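Local coordinates for protein iron aquisition yersiniabactin synthesis enzyme, YbtT (Escherichia coli, PDB 6BA9) that acts as a low-specificity type II thioesterase that maintains production of the metallophore yersiniabactin by its NRPS/PKS biosynthetic pathway, at residues A[32-38]-A[233-237]. The protein carries 1 engineered substitution. Residues are numbered along the deposited sequence.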
ATOM      1  N   HIS A  32       1.091  12.599  -9.724  1.00 20.26           N
ATOM      2  CA  HIS A  32       0.775  12.208 -11.097  1.00 20.86           C
ATOM      3  C   HIS A  32      -0.626  11.613 -11.202  1.00 20.96           C
ATOM      4  O   HIS A  32      -1.315  11.802 -12.216  1.00 19.84           O
ATOM      5  CB  HIS A  32       1.822  11.228 -11.625  1.00 21.42           C
ATOM      6  CG  HIS A  32       1.519  10.707 -12.996  1.00 31.17           C
ATOM      7  ND1 HIS A  32       1.422  11.532 -14.097  1.00 39.98           N
ATOM      8  CD2 HIS A  32       1.285   9.450 -13.444  1.00 32.86           C
ATOM      9  CE1 HIS A  32       1.140  10.807 -15.165  1.00 39.23           C
ATOM     10  NE2 HIS A  32       1.054   9.540 -14.797  1.00 38.01           N
ATOM     11  N   TRP A  33      -1.075  10.906 -10.164  1.00 18.22           N
ATOM     12  CA  TRP A  33      -2.443  10.397 -10.174  1.00 17.69           C
ATOM     13  C   TRP A  33      -3.468  11.521 -10.187  1.00 18.70           C
ATOM     14  O   TRP A  33      -4.558  11.365 -10.742  1.00 18.99           O
ATOM     15  CB  TRP A  33      -2.686   9.503  -8.957  1.00 17.64           C
ATOM     16  CG  TRP A  33      -2.088   8.139  -9.032  1.00 16.47           C
ATOM     17  CD1 TRP A  33      -1.273   7.634  -9.993  1.00 15.43           C
ATOM     18  CD2 TRP A  33      -2.278   7.095  -8.079  1.00 15.39           C
ATOM     19  NE1 TRP A  33      -0.939   6.332  -9.706  1.00 15.70           N
ATOM     20  CE2 TRP A  33      -1.558   5.976  -8.531  1.00 15.07           C
ATOM     21  CE3 TRP A  33      -3.003   6.995  -6.887  1.00 15.32           C
ATOM     22  CZ2 TRP A  33      -1.538   4.771  -7.832  1.00 16.18           C
ATOM     23  CZ3 TRP A  33      -2.983   5.809  -6.202  1.00 16.29           C
ATOM     24  CH2 TRP A  33      -2.263   4.709  -6.674  1.00 16.35           C
ATOM     25  N   GLN A  34      -3.151  12.656  -9.573  1.00 23.24           N
ATOM     26  CA  GLN A  34      -4.066  13.793  -9.604  1.00 27.54           C
ATOM     27  C   GLN A  34      -4.075  14.507 -10.946  1.00 26.12           C
ATOM     28  O   GLN A  34      -5.021  15.252 -11.229  1.00 34.45           O
ATOM     29  CB  GLN A  34      -3.700  14.785  -8.505  1.00 31.39           C
ATOM     30  CG  GLN A  34      -3.866  14.214  -7.128  1.00 28.63           C
ATOM     31  CD  GLN A  34      -3.468  15.192  -6.046  1.00 36.96           C
ATOM     32  OE1 GLN A  34      -2.298  15.273  -5.663  1.00 38.90           O
ATOM     33  NE2 GLN A  34      -4.442  15.949  -5.550  1.00 41.65           N
ATOM     34  N   ALA A  35      -3.056  14.309 -11.779  1.00 28.31           N
ATOM     35  CA  ALA A  35      -3.039  14.966 -13.078  1.00 30.80           C
ATOM     36  C   ALA A  35      -4.184  14.495 -13.958  1.00 31.58           C
ATOM     37  O   ALA A  35      -4.569  15.204 -14.892  1.00 33.54           O
ATOM     38  CB  ALA A  35      -1.717  14.695 -13.795  1.00 33.18           C
ATOM     39  N   GLU A  36      -4.738  13.312 -13.687  1.00 26.42           N
ATOM     40  CA  GLU A  36      -5.716  12.741 -14.601  1.00 23.04           C
ATOM     41  C   GLU A  36      -6.454  11.569 -13.964  1.00 21.84           C
ATOM     42  O   GLU A  36      -5.823  10.626 -13.489  1.00 23.26           O
ATOM     43  CB  GLU A  36      -4.992  12.274 -15.862  1.00 28.65           C
ATOM     44  CG  GLU A  36      -5.901  11.668 -16.909  1.00 28.01           C
ATOM     45  CD  GLU A  36      -5.157  11.211 -18.155  1.00 37.14           C
ATOM     46  OE1 GLU A  36      -5.830  10.931 -19.169  1.00 34.99           O
ATOM     47  OE2 GLU A  36      -3.903  11.117 -18.124  1.00 40.79           O
ATOM     48  N   GLN A  37      -7.781  11.611 -13.978  1.00 21.99           N
ATOM     49  CA  GLN A  37      -8.594  10.530 -13.435  1.00 19.02           C
ATOM     50  C   GLN A  37      -8.636   9.364 -14.420  1.00 20.15           C
ATOM     51  O   GLN A  37      -9.074   9.522 -15.568  1.00 22.19           O
ATOM     52  CB  GLN A  37      -9.993  11.045 -13.118  1.00 21.39           C
ATOM     53  CG  GLN A  37     -10.919  10.000 -12.554  1.00 22.51           C
ATOM     54  CD  GLN A  37     -12.029  10.588 -11.708  1.00 20.89           C
ATOM     55  OE1 GLN A  37     -12.172  11.809 -11.599  1.00 24.12           O
ATOM     56  NE2 GLN A  37     -12.810   9.725 -11.089  1.00 20.34           N
ATOM     57  N   LEU A  38      -8.184   8.191 -13.979  1.00 16.67           N
ATOM     58  CA  LEU A  38      -8.023   7.042 -14.858  1.00 16.52           C
ATOM     59  C   LEU A  38      -9.098   5.971 -14.687  1.00 17.21           C
ATOM     60  O   LEU A  38      -9.078   4.962 -15.409  1.00 18.54           O
ATOM     61  CB  LEU A  38      -6.640   6.426 -14.661  1.00 17.17           C
ATOM     62  CG  LEU A  38      -5.502   7.390 -14.992  1.00 19.48           C
ATOM     63  CD1 LEU A  38      -4.137   6.836 -14.631  1.00 20.01           C
ATOM     64  CD2 LEU A  38      -5.516   7.723 -16.486  1.00 24.10           C
ATOM     65  N   ALA A 233       0.742   4.178 -14.274  1.00 15.39           N
ATOM     66  CA  ALA A 233      -0.584   4.324 -13.675  1.00 15.77           C
ATOM     67  C   ALA A 233      -1.686   3.767 -14.571  1.00 16.18           C
ATOM     68  O   ALA A 233      -2.643   3.164 -14.084  1.00 15.58           O
ATOM     69  CB  ALA A 233      -0.847   5.792 -13.372  1.00 16.12           C
ATOM     70  N   ARG A 234      -1.592   3.991 -15.886  1.00 16.50           N
ATOM     71  CA  ARG A 234      -2.643   3.507 -16.774  1.00 19.89           C
ATOM     72  C   ARG A 234      -2.776   1.989 -16.693  1.00 19.32           C
ATOM     73  O   ARG A 234      -3.886   1.462 -16.589  1.00 18.19           O
ATOM     74  CB  ARG A 234      -2.393   3.981 -18.208  1.00 20.21           C
ATOM     75  CG  ARG A 234      -2.556   5.484 -18.350  1.00 24.51           C
ATOM     76  CD  ARG A 234      -2.522   5.969 -19.791  1.00 28.31           C
ATOM     77  NE  ARG A 234      -2.218   7.397 -19.833  1.00 38.13           N
ATOM     78  CZ  ARG A 234      -3.120   8.375 -19.837  1.00 41.28           C
ATOM     79  NH1 ARG A 234      -4.425   8.114 -19.827  1.00 36.30           N
ATOM     80  NH2 ARG A 234      -2.705   9.637 -19.860  1.00 45.20           N
ATOM     81  N   SER A 235      -1.648   1.269 -16.704  1.00 17.56           N
ATOM     82  CA  SER A 235      -1.685  -0.185 -16.574  1.00 17.93           C
ATOM     83  C   SER A 235      -2.200  -0.610 -15.198  1.00 18.55           C
ATOM     84  O   SER A 235      -2.989  -1.562 -15.082  1.00 18.92           O
ATOM     85  CB  SER A 235      -0.289  -0.756 -16.822  1.00 22.90           C
ATOM     86  OG  SER A 235       0.167  -0.444 -18.127  1.00 29.67           O
ATOM     87  N   PHE A 236      -1.747   0.077 -14.143  1.00 17.78           N
ATOM     88  CA  PHE A 236      -2.155  -0.251 -12.777  1.00 16.40           C
ATOM     89  C   PHE A 236      -3.669  -0.149 -12.621  1.00 15.27           C
ATOM     90  O   PHE A 236      -4.330  -1.096 -12.182  1.00 16.10           O
ATOM     91  CB  PHE A 236      -1.408   0.707 -11.837  1.00 14.81           C
ATOM     92  CG  PHE A 236      -1.637   0.479 -10.353  1.00 13.57           C
ATOM     93  CD1 PHE A 236      -0.974  -0.528  -9.673  1.00 14.62           C
ATOM     94  CD2 PHE A 236      -2.460   1.341  -9.628  1.00 16.93           C
ATOM     95  CE1 PHE A 236      -1.159  -0.695  -8.313  1.00 15.64           C
ATOM     96  CE2 PHE A 236      -2.650   1.169  -8.269  1.00 17.07           C
ATOM     97  CZ  PHE A 236      -2.002   0.150  -7.618  1.00 16.99           C
ATOM     98  N   PHE A 237      -4.246   0.989 -12.998  1.00 15.68           N
ATOM     99  CA  PHE A 237      -5.692   1.141 -12.864  1.00 14.57           C
ATOM    100  C   PHE A 237      -6.465   0.242 -13.814  1.00 15.99           C
ATOM    101  O   PHE A 237      -7.529  -0.251 -13.438  1.00 15.99           O
ATOM    102  CB  PHE A 237      -6.114   2.607 -12.960  1.00 15.44           C
ATOM    103  CG  PHE A 237      -5.692   3.402 -11.752  1.00 15.29           C
ATOM    104  CD1 PHE A 237      -6.350   3.236 -10.540  1.00 16.32           C
ATOM    105  CD2 PHE A 237      -4.624   4.267 -11.810  1.00 16.50           C
ATOM    106  CE1 PHE A 237      -5.956   3.943  -9.418  1.00 15.63           C
ATOM    107  CE2 PHE A 237      -4.230   4.971 -10.706  1.00 16.04           C
ATOM    108  CZ  PHE A 237      -4.897   4.805  -9.500  1.00 15.74           C
TER
HETATM  109  O   HOH W   1       1.882   6.985 -15.313  1.00 33.54           O
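With chi1 near m (-76°), the Trp33 indole reaches helix 233-243 although its CA-CB bond points sideways. Phe237, also m, turns its edge to the indole face: the planes meet at 67°, the six-membered rings are 4.8 Å apart between centroids, and Trp33 CE2 lies 3.6 Å from Phe237 CE2, an edge-to-face (T-shaped) pair. Phe236, in the t rotamer, joins the aromatic cluster more loosely; its plane is 26° from that of Trp33, but the rings are slid apart, centroids 5.8 Å from each other, so little of one lies over the other. Ala233 CB touches both Trp33 NE1 and Leu38 CD1, 3.7 Å from each, while that indole nitrogen is hydrogen-bonded to Pro229 O. In this alpha/beta-hydrolase fold Trp33 and Phe237 pack against the central sheet, both touching Leu43 of strand 42-46, and so join the short helix 31-34 to a C-terminal helix. Polar contacts border the cluster. Glu36, extended (chi1 and chi2 both t), forms a two-pronged salt bridge with Arg234: NH1 of Arg234 donates to OE1 of Glu36 at 3.2 Å and 153°, whereas Arg234 NH2 to Glu36 OE2, though 2.6 Å, is weak at 117°. A water bridges His32 NE2 (2.7 Å) and Ala233 N (3.2 Å), accepting from the latter.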